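PDB 4HLN: starch synthase I from Hordeum vulgare, which belongs to the plant starch synthases, enzymes with the two-domain GT-B architecture found in many glycosyltransferases. Local coordinates for residues Pro119-Thr124 with Arg157-Met162; Phe129-Ala134 with Val163-Tyr168; His215-Arg220 with Asn235-Thr240; Leu297-Leu302 with Asp356-Val361; Ala303-Glu308 with Ala344-Lys349. One frame throughout, in Å; residues are numbered along the deposited sequence.

Interaction 1: residues Pro119-Thr124 with Arg157-Met162; sequences PLAKVT and RGHRVM
Ala121 and Arg157 come together where the loop leading into strand 126-130 passes the start of strand 160-166, its parallel neighbour in the Rossmann-like sheet of the N-terminal domain of this GT-B enzyme. One backbone bond joins the two segments: Ala121 N donates to Arg157 O over 3.2 Å, approaching in the carbonyl plane on a lone pair. No other hydrogen bond links them. Leu120 lays its CD2 branch against the same peptide, 3.9 Å from Arg157 C. Its own carbonyl oxygen lies near the Arg157 guanidinium. Further on, Thr124 directs CG2 at Gly158 O, 3.5 Å away, and Gly158 itself adopts a positive phi that suits glycine. The imidazole of His159 reaches into the bend of the loop: the methyl CB of Ala121 lies 3.7 Å from NE2, while Val123 O is at the ring edge, 3.5 Å from CE1. Helix 611-627, together with Arg125 just ahead of strand 126-130, supplies the second shell. A bend at chi3 (117°) turns the Arg157 guanidinium so that NE pairs with Asp612 and NH1 with Glu619. Glu619 also binds His159 NE2. The other ring nitrogen, His159 ND1, is hydrogen-bonded to the backbone N of Arg125, which fixes the imidazole at both nitrogens. Because ND1 must accept there, the ring is probably neutral, with its proton on NE2.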
# COMPACT_ATOMS: atom_id res chain seq x y z
N PRO A 119 9.49 20.08 -8.57
CA PRO A 119 9.64 20.57 -7.20
C PRO A 119 10.69 19.79 -6.42
O PRO A 119 10.78 18.56 -6.55
CB PRO A 119 8.24 20.35 -6.59
CG PRO A 119 7.61 19.32 -7.45
CD PRO A 119 8.15 19.53 -8.83
N LEU A 120 11.50 20.50 -5.64
CA LEU A 120 12.53 19.86 -4.83
C LEU A 120 12.19 19.99 -3.34
O LEU A 120 11.27 20.72 -2.96
CB LEU A 120 13.91 20.45 -5.16
CG LEU A 120 14.31 20.41 -6.65
CD1 LEU A 120 15.58 21.20 -6.91
CD2 LEU A 120 14.45 18.98 -7.22
N ALA A 121 12.90 19.26 -2.49
CA ALA A 121 12.60 19.24 -1.06
C ALA A 121 13.48 20.19 -0.24
O ALA A 121 14.68 20.34 -0.51
CB ALA A 121 12.69 17.82 -0.50
N LYS A 122 12.87 20.82 0.77
CA LYS A 122 13.56 21.72 1.70
C LYS A 122 14.85 21.11 2.21
O LYS A 122 15.93 21.71 2.13
CB LYS A 122 12.65 22.02 2.90
CG LYS A 122 11.60 23.09 2.67
CD LYS A 122 12.19 24.50 2.84
CE LYS A 122 12.81 24.68 4.22
NZ LYS A 122 13.07 26.12 4.54
N VAL A 123 14.71 19.90 2.74
CA VAL A 123 15.84 19.15 3.27
C VAL A 123 15.94 17.85 2.52
O VAL A 123 15.12 16.96 2.69
CB VAL A 123 15.62 18.79 4.74
CG1 VAL A 123 16.88 18.19 5.32
CG2 VAL A 123 15.19 20.00 5.51
N THR A 124 16.96 17.74 1.67
CA THR A 124 17.23 16.49 0.98
C THR A 124 17.92 15.53 1.94
O THR A 124 18.67 15.95 2.82
CB THR A 124 18.13 16.74 -0.23
OG1 THR A 124 19.40 17.22 0.22
CG2 THR A 124 17.51 17.77 -1.16
N ARG A 157 13.01 14.42 -6.16
CA ARG A 157 12.94 15.61 -5.33
C ARG A 157 14.31 15.95 -4.73
O ARG A 157 14.40 16.78 -3.84
CB ARG A 157 11.93 15.44 -4.20
CG ARG A 157 10.51 15.14 -4.64
CD ARG A 157 9.56 15.24 -3.45
NE ARG A 157 8.58 16.30 -3.65
CZ ARG A 157 8.30 17.24 -2.76
NH1 ARG A 157 8.91 17.23 -1.59
NH2 ARG A 157 7.40 18.18 -3.03
N GLY A 158 15.36 15.27 -5.20
CA GLY A 158 16.73 15.59 -4.81
C GLY A 158 17.32 14.78 -3.66
O GLY A 158 18.42 15.06 -3.21
N HIS A 159 16.58 13.79 -3.18
CA HIS A 159 17.13 12.89 -2.17
C HIS A 159 18.10 11.91 -2.80
O HIS A 159 17.96 11.54 -3.96
CB HIS A 159 16.02 12.12 -1.46
CG HIS A 159 14.97 12.99 -0.86
ND1 HIS A 159 15.16 13.67 0.33
CD2 HIS A 159 13.72 13.31 -1.28
CE1 HIS A 159 14.08 14.37 0.61
NE2 HIS A 159 13.19 14.17 -0.35
N ARG A 160 19.10 11.50 -2.02
CA ARG A 160 19.97 10.43 -2.45
C ARG A 160 19.29 9.14 -2.01
O ARG A 160 19.10 8.92 -0.83
CB ARG A 160 21.34 10.56 -1.79
CG ARG A 160 22.44 9.97 -2.66
CD ARG A 160 23.67 9.64 -1.85
NE ARG A 160 24.66 8.99 -2.69
CZ ARG A 160 25.87 8.66 -2.26
NH1 ARG A 160 26.75 8.08 -3.08
NH2 ARG A 160 26.20 8.93 -1.01
N VAL A 161 18.91 8.29 -2.97
CA VAL A 161 18.00 7.19 -2.67
C VAL A 161 18.58 5.84 -3.07
O VAL A 161 18.96 5.62 -4.23
CB VAL A 161 16.61 7.39 -3.37
CG1 VAL A 161 15.68 6.20 -3.09
CG2 VAL A 161 15.96 8.70 -2.94
N MET A 162 18.65 4.94 -2.10
CA MET A 162 19.12 3.59 -2.36
C MET A 162 17.98 2.59 -2.17
O MET A 162 17.15 2.76 -1.28
CB MET A 162 20.29 3.25 -1.44
CG MET A 162 20.81 1.81 -1.59
SD MET A 162 22.24 1.38 -0.55
CE MET A 162 23.40 2.65 -1.03

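Interaction 2: residues Phe129-Ala134 with Val163-Tyr168; sequences FVTGEA and VVMPRY
Phe129 and Val163 pair as parallel strand neighbours, with Phe129 CB 3.9 Å from Val163 CG2. Beside them, Val164 N gives a nearly straight 2.8 Å bond to Phe129 O, and Thr131 N returns one to Val164 O. Thr131 holds OG1 anti to its own N (chi1 -178°), where it accepts from Glu133 N over 3.1 Å in an ST turn. The same rotation leaves the methyl CG2 alongside Met165, the two side chains running the same way and CG2 lying 3.4 Å from Met165 CG. Tyr168 turns its hydroxyl back to the bend: OH donates to Gly132 O at 2.6 Å, on a lone pair, with the oxygen in the plane of the ring. Pro166 CB packs over one ring face, toward the rim. Phe129 and Val163 lie against helix 150-156, whereas Val130 and Val164 point to the other face of the sheet, against Ala246 of helix 235-252; strand 208-214 flanks strand 160-166.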
# COMPACT_ATOMS: atom_id res chain seq x y z
N PHE A 129 15.92 2.29 1.07
CA PHE A 129 14.81 1.33 1.07
C PHE A 129 15.35 -0.08 1.18
O PHE A 129 16.27 -0.44 0.47
CB PHE A 129 13.97 1.46 -0.20
CG PHE A 129 13.12 2.68 -0.23
CD1 PHE A 129 11.80 2.63 0.17
CD2 PHE A 129 13.67 3.90 -0.61
CE1 PHE A 129 11.02 3.78 0.16
CE2 PHE A 129 12.90 5.06 -0.63
CZ PHE A 129 11.57 4.99 -0.24
N VAL A 130 14.77 -0.87 2.08
CA VAL A 130 15.09 -2.29 2.14
C VAL A 130 13.82 -3.12 1.89
O VAL A 130 12.77 -2.87 2.49
CB VAL A 130 15.77 -2.66 3.48
CG1 VAL A 130 16.30 -4.10 3.44
CG2 VAL A 130 16.89 -1.67 3.78
N THR A 131 13.92 -4.10 1.01
CA THR A 131 12.73 -4.79 0.55
C THR A 131 13.03 -6.18 0.01
O THR A 131 14.13 -6.45 -0.45
CB THR A 131 11.99 -3.97 -0.53
OG1 THR A 131 10.78 -4.64 -0.93
CG2 THR A 131 12.87 -3.76 -1.74
N GLY A 132 12.03 -7.06 0.09
CA GLY A 132 12.16 -8.41 -0.42
C GLY A 132 11.59 -8.52 -1.81
O GLY A 132 11.77 -9.52 -2.48
N GLU A 133 10.89 -7.47 -2.24
CA GLU A 133 10.33 -7.38 -3.58
C GLU A 133 11.42 -7.24 -4.62
O GLU A 133 12.49 -6.72 -4.34
CB GLU A 133 9.44 -6.16 -3.70
CG GLU A 133 8.03 -6.34 -3.23
CD GLU A 133 7.17 -5.15 -3.59
OE1 GLU A 133 6.06 -5.02 -3.03
OE2 GLU A 133 7.62 -4.33 -4.43
N ALA A 134 11.11 -7.66 -5.84
CA ALA A 134 12.02 -7.49 -6.97
C ALA A 134 11.77 -6.17 -7.72
O ALA A 134 10.68 -5.58 -7.63
CB ALA A 134 11.92 -8.68 -7.91
N VAL A 163 17.91 1.57 -3.02
CA VAL A 163 17.02 0.45 -2.73
C VAL A 163 17.79 -0.84 -2.73
O VAL A 163 18.42 -1.19 -3.73
CB VAL A 163 15.92 0.28 -3.75
CG1 VAL A 163 15.03 -0.89 -3.33
CG2 VAL A 163 15.12 1.55 -3.89
N VAL A 164 17.71 -1.56 -1.61
CA VAL A 164 18.42 -2.82 -1.42
C VAL A 164 17.44 -3.99 -1.48
O VAL A 164 16.43 -3.99 -0.79
CB VAL A 164 19.15 -2.84 -0.07
CG1 VAL A 164 19.98 -4.12 0.09
CG2 VAL A 164 20.02 -1.64 0.04
N MET A 165 17.78 -4.98 -2.30
CA MET A 165 16.91 -6.11 -2.64
C MET A 165 17.74 -7.34 -2.87
O MET A 165 18.93 -7.25 -3.15
CB MET A 165 16.24 -5.88 -3.99
CG MET A 165 15.05 -5.01 -4.00
SD MET A 165 15.02 -4.36 -5.67
CE MET A 165 16.67 -3.65 -5.69
N PRO A 166 17.10 -8.50 -2.83
CA PRO A 166 17.83 -9.70 -3.23
C PRO A 166 17.98 -9.73 -4.73
O PRO A 166 17.14 -9.22 -5.47
CB PRO A 166 16.91 -10.83 -2.76
CG PRO A 166 16.03 -10.19 -1.69
CD PRO A 166 15.81 -8.81 -2.19
N ARG A 167 19.08 -10.31 -5.19
CA ARG A 167 19.24 -10.58 -6.61
C ARG A 167 18.65 -11.98 -6.85
O ARG A 167 19.31 -13.00 -6.68
CB ARG A 167 20.72 -10.51 -6.97
CG ARG A 167 21.06 -10.63 -8.43
CD ARG A 167 22.45 -10.07 -8.64
NE ARG A 167 23.03 -10.38 -9.94
CZ ARG A 167 23.82 -11.42 -10.18
NH1 ARG A 167 24.12 -12.28 -9.21
NH2 ARG A 167 24.31 -11.61 -11.40
N TYR A 168 17.37 -12.01 -7.20
CA TYR A 168 16.69 -13.27 -7.48
C TYR A 168 17.06 -13.80 -8.87
O TYR A 168 16.24 -13.79 -9.77
CB TYR A 168 15.18 -13.05 -7.43
CG TYR A 168 14.66 -12.67 -6.07
CD1 TYR A 168 14.60 -13.61 -5.05
CD2 TYR A 168 14.18 -11.39 -5.81
CE1 TYR A 168 14.09 -13.29 -3.80
CE2 TYR A 168 13.68 -11.05 -4.55
CZ TYR A 168 13.63 -12.01 -3.56
OH TYR A 168 13.13 -11.72 -2.31

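Interaction 3: residues His215-Arg220 with Asn235-Thr240; sequences HPSYHR and NQFRYT
Ser217 and Arg238 mark the closest backbone approach, CA to CA 6.7 Å, where a 3-10 turn at 216-218 leans on the first turns of helix 235-252. Arg238 stretches back to that turn and, bent at chi3 (99°), sets NE 3.1 Å from Ser217 O. The oxygen lies in the guanidinium plane, although NE stands above the plane of the carbonyl; NH2 adds a weak bond. NH1 is held by Asn235 OD1 at 2.7 Å and by Phe229 O. Tyr218 slides past Arg238 in the opposite direction, and its OH donates to Arg238 O at 2.8 Å. Nearby, the edge of Phe237 meets the face of His215 in an offset edge-to-face pair, centroids 5.7 Å apart and planes at 82°. Arg220, less well ordered, lays its guanidinium over Ser217 O, nearly parallel to that of Arg238, and forms a salt bridge with Asp234. Two cationic groups thus share the neighbourhood of one carbonyl oxygen, a closeness that the carboxylate of Asp234 probably helps to offset.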
# COMPACT_ATOMS: atom_id res chain seq x y z
N HIS A 215 23.25 -14.04 -3.15
CA HIS A 215 23.53 -15.29 -2.46
C HIS A 215 22.84 -16.41 -3.25
O HIS A 215 21.80 -16.20 -3.88
CB HIS A 215 23.01 -15.23 -1.02
CG HIS A 215 23.39 -16.42 -0.19
ND1 HIS A 215 22.71 -17.62 -0.25
CD2 HIS A 215 24.40 -16.60 0.70
CE1 HIS A 215 23.28 -18.48 0.57
NE2 HIS A 215 24.30 -17.89 1.16
N PRO A 216 23.43 -17.61 -3.25
CA PRO A 216 22.85 -18.75 -3.98
C PRO A 216 21.35 -19.00 -3.68
O PRO A 216 20.58 -19.31 -4.59
CB PRO A 216 23.69 -19.93 -3.50
CG PRO A 216 25.03 -19.30 -3.09
CD PRO A 216 24.72 -17.93 -2.59
N SER A 217 20.95 -18.84 -2.42
CA SER A 217 19.57 -19.12 -2.01
C SER A 217 18.52 -18.17 -2.60
O SER A 217 17.31 -18.41 -2.50
CB SER A 217 19.44 -19.13 -0.48
OG SER A 217 19.42 -17.81 0.03
N TYR A 218 18.97 -17.07 -3.21
CA TYR A 218 18.01 -16.21 -3.90
C TYR A 218 17.76 -16.66 -5.33
O TYR A 218 16.83 -16.17 -5.96
CB TYR A 218 18.50 -14.76 -3.94
CG TYR A 218 18.65 -14.10 -2.61
CD1 TYR A 218 17.72 -14.31 -1.60
CD2 TYR A 218 19.73 -13.26 -2.36
CE1 TYR A 218 17.87 -13.69 -0.37
CE2 TYR A 218 19.89 -12.64 -1.13
CZ TYR A 218 18.96 -12.85 -0.15
OH TYR A 218 19.11 -12.24 1.07
N HIS A 219 18.59 -17.56 -5.86
CA HIS A 219 18.47 -18.01 -7.25
C HIS A 219 17.48 -19.16 -7.34
O HIS A 219 17.85 -20.33 -7.30
CB HIS A 219 19.82 -18.47 -7.80
CG HIS A 219 20.91 -17.47 -7.66
ND1 HIS A 219 22.23 -17.77 -7.92
CD2 HIS A 219 20.89 -16.17 -7.28
CE1 HIS A 219 22.98 -16.70 -7.69
NE2 HIS A 219 22.19 -15.72 -7.31
N ARG A 220 16.20 -18.83 -7.44
CA ARG A 220 15.15 -19.83 -7.40
C ARG A 220 13.94 -19.29 -8.13
O ARG A 220 13.55 -18.13 -7.95
CB ARG A 220 14.80 -20.22 -5.94
CG ARG A 220 16.01 -20.61 -5.09
CD ARG A 220 15.76 -21.78 -4.15
NE ARG A 220 15.18 -21.37 -2.87
CZ ARG A 220 15.82 -21.40 -1.70
NH1 ARG A 220 17.08 -21.82 -1.59
NH2 ARG A 220 15.17 -21.01 -0.61
N ASN A 235 13.58 -19.40 4.33
CA ASN A 235 13.24 -17.99 4.31
C ASN A 235 13.89 -17.17 5.42
O ASN A 235 14.60 -16.19 5.17
CB ASN A 235 11.73 -17.80 4.36
CG ASN A 235 11.11 -17.82 2.99
OD1 ASN A 235 11.81 -17.77 1.99
ND2 ASN A 235 9.78 -17.89 2.93
N GLN A 236 13.63 -17.57 6.67
CA GLN A 236 14.15 -16.82 7.79
C GLN A 236 15.64 -16.55 7.58
O GLN A 236 16.11 -15.45 7.80
CB GLN A 236 13.92 -17.56 9.09
CG GLN A 236 14.43 -16.80 10.31
CD GLN A 236 14.48 -17.67 11.55
OE1 GLN A 236 15.12 -18.73 11.56
NE2 GLN A 236 13.79 -17.23 12.62
N PHE A 237 16.37 -17.56 7.13
CA PHE A 237 17.78 -17.41 6.83
C PHE A 237 18.05 -16.44 5.68
O PHE A 237 18.94 -15.57 5.77
CB PHE A 237 18.37 -18.80 6.54
CG PHE A 237 19.71 -18.76 5.88
CD1 PHE A 237 20.83 -18.27 6.55
CD2 PHE A 237 19.87 -19.22 4.58
CE1 PHE A 237 22.08 -18.23 5.93
CE2 PHE A 237 21.12 -19.19 3.95
CZ PHE A 237 22.22 -18.70 4.62
N ARG A 238 17.29 -16.58 4.59
CA ARG A 238 17.50 -15.76 3.40
C ARG A 238 17.35 -14.29 3.75
O ARG A 238 18.17 -13.46 3.36
CB ARG A 238 16.49 -16.10 2.29
CG ARG A 238 16.63 -17.47 1.66
CD ARG A 238 15.30 -17.91 1.07
NE ARG A 238 15.20 -17.69 -0.37
CZ ARG A 238 14.11 -17.26 -0.99
NH1 ARG A 238 13.03 -16.97 -0.28
NH2 ARG A 238 14.09 -17.09 -2.31
N TYR A 239 16.29 -13.97 4.49
CA TYR A 239 15.97 -12.58 4.74
C TYR A 239 16.76 -11.97 5.90
O TYR A 239 16.92 -10.76 5.99
CB TYR A 239 14.45 -12.40 4.83
CG TYR A 239 13.87 -12.67 3.48
CD1 TYR A 239 13.15 -13.83 3.22
CD2 TYR A 239 14.11 -11.80 2.42
CE1 TYR A 239 12.65 -14.09 1.94
CE2 TYR A 239 13.61 -12.04 1.16
CZ TYR A 239 12.88 -13.19 0.92
OH TYR A 239 12.39 -13.41 -0.36
N THR A 240 17.29 -12.84 6.74
CA THR A 240 18.33 -12.46 7.69
C THR A 240 19.56 -11.92 6.93
O THR A 240 20.12 -10.88 7.31
CB THR A 240 18.71 -13.67 8.58
OG1 THR A 240 17.60 -13.99 9.42
CG2 THR A 240 19.90 -13.38 9.48

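Interaction 4: residues Leu297-Leu302 with Asp356-Val361; sequences LVIHNL and DRIVTV
Leu297 opens a run of parallel pairing with strand 357-360: its N donates to Arg357 O at 3.1 Å, and its O receives Val359 N at 2.7 Å. The strand axes lie 15° apart, and the alternating bonds set the register Leu297-Ile358, Val298-Val359, Ile299-Thr360. Both strands lie inside the Rossmann-like sheet, between strands 264-269 and 389-391. Val298 points to the opposite face from Leu297, sharing it with Val359, and its CA makes a CA-H...O contact with Val359 O. Ile299 returns to the Leu297 face. Its N donates to Val359 O at 2.8 Å, its CD1 reaches back toward Ile358 CG2, 4.1 Å off, the two side chains passing at a slant, and its CB rests on Thr360 CB. Ile299 O accepts from Val361 N at 2.9 Å. At His300 the chain leaves the strand; the imidazole is hydrogen-bonded through ND1 to Asp270, while the carbonyl O stays 3.6 Å from Val361 CG1, a methyl set between its own N and carbonyl carbon (chi1 53°). Every hydrogen bond across the pair joins backbone groups; the side chains are mostly branched and aliphatic, apart from Thr360 (OG1 to Ser362), and alternate peptides turn to the neighbouring strands.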
# COMPACT_ATOMS: atom_id res chain seq x y z
N LEU A 297 9.22 1.66 9.51
CA LEU A 297 8.66 0.39 9.12
C LEU A 297 7.42 0.65 8.27
O LEU A 297 6.52 1.39 8.67
CB LEU A 297 8.33 -0.43 10.37
CG LEU A 297 7.54 -1.71 10.11
CD1 LEU A 297 8.34 -2.68 9.23
CD2 LEU A 297 7.16 -2.33 11.45
N VAL A 298 7.40 0.07 7.07
CA VAL A 298 6.24 0.11 6.19
C VAL A 298 5.57 -1.26 6.17
O VAL A 298 6.19 -2.27 5.83
CB VAL A 298 6.59 0.45 4.74
CG1 VAL A 298 5.32 0.42 3.91
CG2 VAL A 298 7.29 1.80 4.63
N ILE A 299 4.29 -1.27 6.54
CA ILE A 299 3.55 -2.50 6.69
C ILE A 299 2.44 -2.56 5.66
O ILE A 299 1.43 -1.85 5.79
CB ILE A 299 2.91 -2.59 8.08
CG1 ILE A 299 3.96 -2.48 9.17
CG2 ILE A 299 2.15 -3.88 8.23
CD1 ILE A 299 3.40 -2.73 10.55
N HIS A 300 2.61 -3.39 4.65
CA HIS A 300 1.59 -3.57 3.63
C HIS A 300 0.58 -4.65 4.02
O HIS A 300 -0.57 -4.62 3.61
CB HIS A 300 2.23 -3.86 2.28
CG HIS A 300 3.17 -2.79 1.81
ND1 HIS A 300 4.54 -2.92 1.90
CD2 HIS A 300 2.94 -1.57 1.28
CE1 HIS A 300 5.11 -1.83 1.43
NE2 HIS A 300 4.16 -0.99 1.04
N ASN A 301 1.01 -5.61 4.83
CA ASN A 301 0.10 -6.62 5.36
C ASN A 301 0.50 -7.12 6.75
O ASN A 301 1.66 -6.98 7.16
CB ASN A 301 0.00 -7.82 4.43
CG ASN A 301 1.20 -8.75 4.56
OD1 ASN A 301 1.23 -9.63 5.43
ND2 ASN A 301 2.20 -8.54 3.71
N LEU A 302 -0.46 -7.72 7.44
CA LEU A 302 -0.30 -8.23 8.79
C LEU A 302 -0.41 -9.75 8.85
O LEU A 302 -0.26 -10.36 9.91
CB LEU A 302 -1.38 -7.62 9.69
CG LEU A 302 -1.29 -6.12 9.92
CD1 LEU A 302 -2.31 -5.65 10.97
CD2 LEU A 302 0.10 -5.79 10.38
N ASP A 356 11.53 3.58 14.33
CA ASP A 356 11.32 4.92 14.86
C ASP A 356 9.95 5.47 14.52
O ASP A 356 9.24 5.97 15.39
CB ASP A 356 12.46 5.85 14.43
CG ASP A 356 13.81 5.36 14.95
OD1 ASP A 356 13.89 5.01 16.15
OD2 ASP A 356 14.78 5.30 14.16
N ARG A 357 9.57 5.36 13.25
CA ARG A 357 8.21 5.65 12.83
C ARG A 357 7.60 4.40 12.18
O ARG A 357 8.33 3.50 11.79
CB ARG A 357 8.19 6.80 11.81
CG ARG A 357 8.84 8.10 12.25
CD ARG A 357 8.09 8.80 13.34
NE ARG A 357 6.69 9.03 13.00
CZ ARG A 357 5.90 9.86 13.68
NH1 ARG A 357 6.39 10.55 14.71
NH2 ARG A 357 4.62 10.01 13.31
N ILE A 358 6.28 4.35 12.07
CA ILE A 358 5.60 3.23 11.44
C ILE A 358 4.51 3.67 10.50
O ILE A 358 3.58 4.39 10.89
CB ILE A 358 4.96 2.30 12.48
CG1 ILE A 358 6.02 1.75 13.42
CG2 ILE A 358 4.17 1.16 11.77
CD1 ILE A 358 5.49 0.95 14.54
N VAL A 359 4.60 3.24 9.25
CA VAL A 359 3.57 3.50 8.26
C VAL A 359 2.85 2.19 7.97
O VAL A 359 3.46 1.21 7.53
CB VAL A 359 4.18 4.06 6.96
CG1 VAL A 359 3.12 4.19 5.89
CG2 VAL A 359 4.85 5.40 7.24
N THR A 360 1.55 2.16 8.20
CA THR A 360 0.87 0.88 8.20
C THR A 360 -0.47 0.90 7.48
O THR A 360 -1.22 1.86 7.57
CB THR A 360 0.67 0.39 9.64
OG1 THR A 360 -0.33 -0.63 9.67
CG2 THR A 360 0.24 1.55 10.52
N VAL A 361 -0.75 -0.18 6.75
CA VAL A 361 -2.04 -0.35 6.09
C VAL A 361 -3.22 -0.24 7.07
O VAL A 361 -4.31 0.22 6.71
CB VAL A 361 -2.11 -1.74 5.43
CG1 VAL A 361 -1.76 -2.81 6.46
CG2 VAL A 361 -3.48 -1.98 4.82

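Interaction 5: residues Ala303-Glu308 with Ala344-Lys349; sequences AHQGVE and AVNFLK
Gln305 and Asn346 cross their side chains obliquely, amide planes 32° apart, so that Asn346 ND2 points at Gln305 OE1 and donates to it in the carbonyl plane at 2.9 Å. The far end of the glutamine amide is occupied too, NE2 binding Leu302 O and Gly374 O. Asn346, with CG anti to the backbone N (chi1 -176°), has its second amide atom at work as an N-cap: OD1 accepts from Lys349 N, which stands above its carbonyl plane. Leu348 runs across Gln305 at about a right angle, the CB atoms 4.1 Å apart. The N-terminal turn of helix 347-354 also draws on the loop, Leu348 N bonding to Gln305 O at 3.1 Å and Phe347 N to Gly306 O. Gly306, at positive phi, turns the chain into strand 307-309, an outer strand of a small antiparallel sheet with 343-346 at its centre. Val307 and Asn346 form a non-hydrogen-bonded pair there, CG2 of the valine 3.7 Å from ND2. Its other methyl, CG1, meets Ala344 CB at 3.8 Å. Glu308 and Val345 make the hydrogen-bonded pair, with Val345 N to Glu308 O at 2.8 Å and a longer return bond. Beyond them Phe347 carries its ring away from the loop, to Trp271 and helix 235-252.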
# COMPACT_ATOMS: atom_id res chain seq x y z
N ALA A 303 -0.67 -10.38 7.71
CA ALA A 303 -0.78 -11.83 7.64
C ALA A 303 0.56 -12.52 7.84
O ALA A 303 0.64 -13.50 8.57
CB ALA A 303 -1.36 -12.23 6.30
N HIS A 304 1.59 -12.01 7.17
CA HIS A 304 2.92 -12.63 7.19
C HIS A 304 3.90 -11.83 8.01
O HIS A 304 4.41 -10.80 7.58
CB HIS A 304 3.43 -12.81 5.77
CG HIS A 304 2.41 -13.38 4.85
ND1 HIS A 304 1.52 -12.59 4.16
CD2 HIS A 304 2.08 -14.66 4.57
CE1 HIS A 304 0.71 -13.36 3.46
NE2 HIS A 304 1.02 -14.62 3.69
N GLN A 305 4.18 -12.35 9.20
CA GLN A 305 4.93 -11.62 10.20
C GLN A 305 6.34 -12.16 10.37
O GLN A 305 7.10 -11.68 11.19
CB GLN A 305 4.16 -11.69 11.51
CG GLN A 305 2.75 -11.16 11.35
CD GLN A 305 1.96 -11.10 12.64
OE1 GLN A 305 2.48 -11.39 13.72
NE2 GLN A 305 0.70 -10.72 12.54
N GLY A 306 6.69 -13.14 9.54
CA GLY A 306 8.00 -13.75 9.62
C GLY A 306 8.17 -14.48 10.94
O GLY A 306 9.04 -14.14 11.75
N VAL A 307 7.33 -15.48 11.15
CA VAL A 307 7.31 -16.22 12.41
C VAL A 307 7.93 -17.60 12.29
O VAL A 307 7.67 -18.35 11.34
CB VAL A 307 5.89 -16.31 12.98
CG1 VAL A 307 5.86 -17.26 14.17
CG2 VAL A 307 5.41 -14.92 13.38
N GLU A 308 8.76 -17.91 13.28
CA GLU A 308 9.45 -19.18 13.36
C GLU A 308 9.58 -19.51 14.83
O GLU A 308 9.37 -18.64 15.68
CB GLU A 308 10.83 -19.12 12.67
CG GLU A 308 10.81 -19.15 11.11
CD GLU A 308 10.53 -20.54 10.47
OE1 GLU A 308 10.78 -21.59 11.12
OE2 GLU A 308 10.08 -20.59 9.29
N ALA A 344 7.79 -18.30 19.98
CA ALA A 344 8.28 -17.98 18.65
C ALA A 344 9.16 -16.72 18.60
O ALA A 344 9.27 -15.98 19.57
CB ALA A 344 7.12 -17.79 17.75
N VAL A 345 9.76 -16.49 17.44
CA VAL A 345 10.31 -15.18 17.13
C VAL A 345 9.52 -14.58 15.98
O VAL A 345 9.06 -15.28 15.09
CB VAL A 345 11.78 -15.22 16.78
CG1 VAL A 345 12.57 -15.65 18.01
CG2 VAL A 345 12.01 -16.16 15.62
N ASN A 346 9.36 -13.26 16.03
CA ASN A 346 8.46 -12.59 15.13
C ASN A 346 9.14 -11.35 14.53
O ASN A 346 9.14 -10.28 15.14
CB ASN A 346 7.18 -12.22 15.88
CG ASN A 346 6.12 -11.60 14.98
OD1 ASN A 346 6.44 -10.89 14.02
ND2 ASN A 346 4.85 -11.83 15.31
N PHE A 347 9.69 -11.51 13.34
CA PHE A 347 10.36 -10.42 12.64
C PHE A 347 9.62 -9.09 12.67
O PHE A 347 10.18 -8.08 13.13
CB PHE A 347 10.70 -10.79 11.20
CG PHE A 347 12.03 -11.51 11.06
CD1 PHE A 347 12.48 -12.36 12.07
CD2 PHE A 347 12.82 -11.32 9.94
CE1 PHE A 347 13.69 -13.03 11.94
CE2 PHE A 347 14.03 -11.98 9.80
CZ PHE A 347 14.46 -12.84 10.80
N LEU A 348 8.40 -9.08 12.16
CA LEU A 348 7.61 -7.85 12.07
C LEU A 348 7.44 -7.25 13.45
O LEU A 348 7.62 -6.04 13.64
CB LEU A 348 6.25 -8.14 11.46
CG LEU A 348 5.49 -6.93 10.95
CD1 LEU A 348 6.30 -6.30 9.85
CD2 LEU A 348 4.14 -7.34 10.40
N LYS A 349 7.11 -8.10 14.42
CA LYS A 349 6.99 -7.67 15.80
C LYS A 349 8.27 -6.96 16.28
O LYS A 349 8.21 -5.92 16.91
CB LYS A 349 6.67 -8.87 16.69
CG LYS A 349 6.45 -8.53 18.16
CD LYS A 349 7.73 -8.67 18.98
CE LYS A 349 7.46 -8.48 20.48
NZ LYS A 349 8.68 -8.72 21.33

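Overall arrangement
Interactions 2 and 4 are the buried pair, parallel strand contacts in one sheet; interaction 4 is built from backbone bonds and aliphatic side chains, and interaction 2 adds a tyrosine hydroxyl bond beyond its strand pairing. Interaction 1 uses the same strand as interaction 2, and Met162 O probably bonds to Phe129 N, but it lies at the partly exposed outer end, where charged groups reach helix 611-627. Interaction 3, partly buried, depends on side-chain-to-backbone bonds, whereas interaction 5 combines antiparallel backbone pairing with an amide-amide bond and a helix N-cap. Helix 235-252 connects several: Tyr239 OH probably bonds to Tyr168 of interaction 2, while Gln236 packs on Glu308 and Val345. Leu348 touches Leu297 of interaction 4.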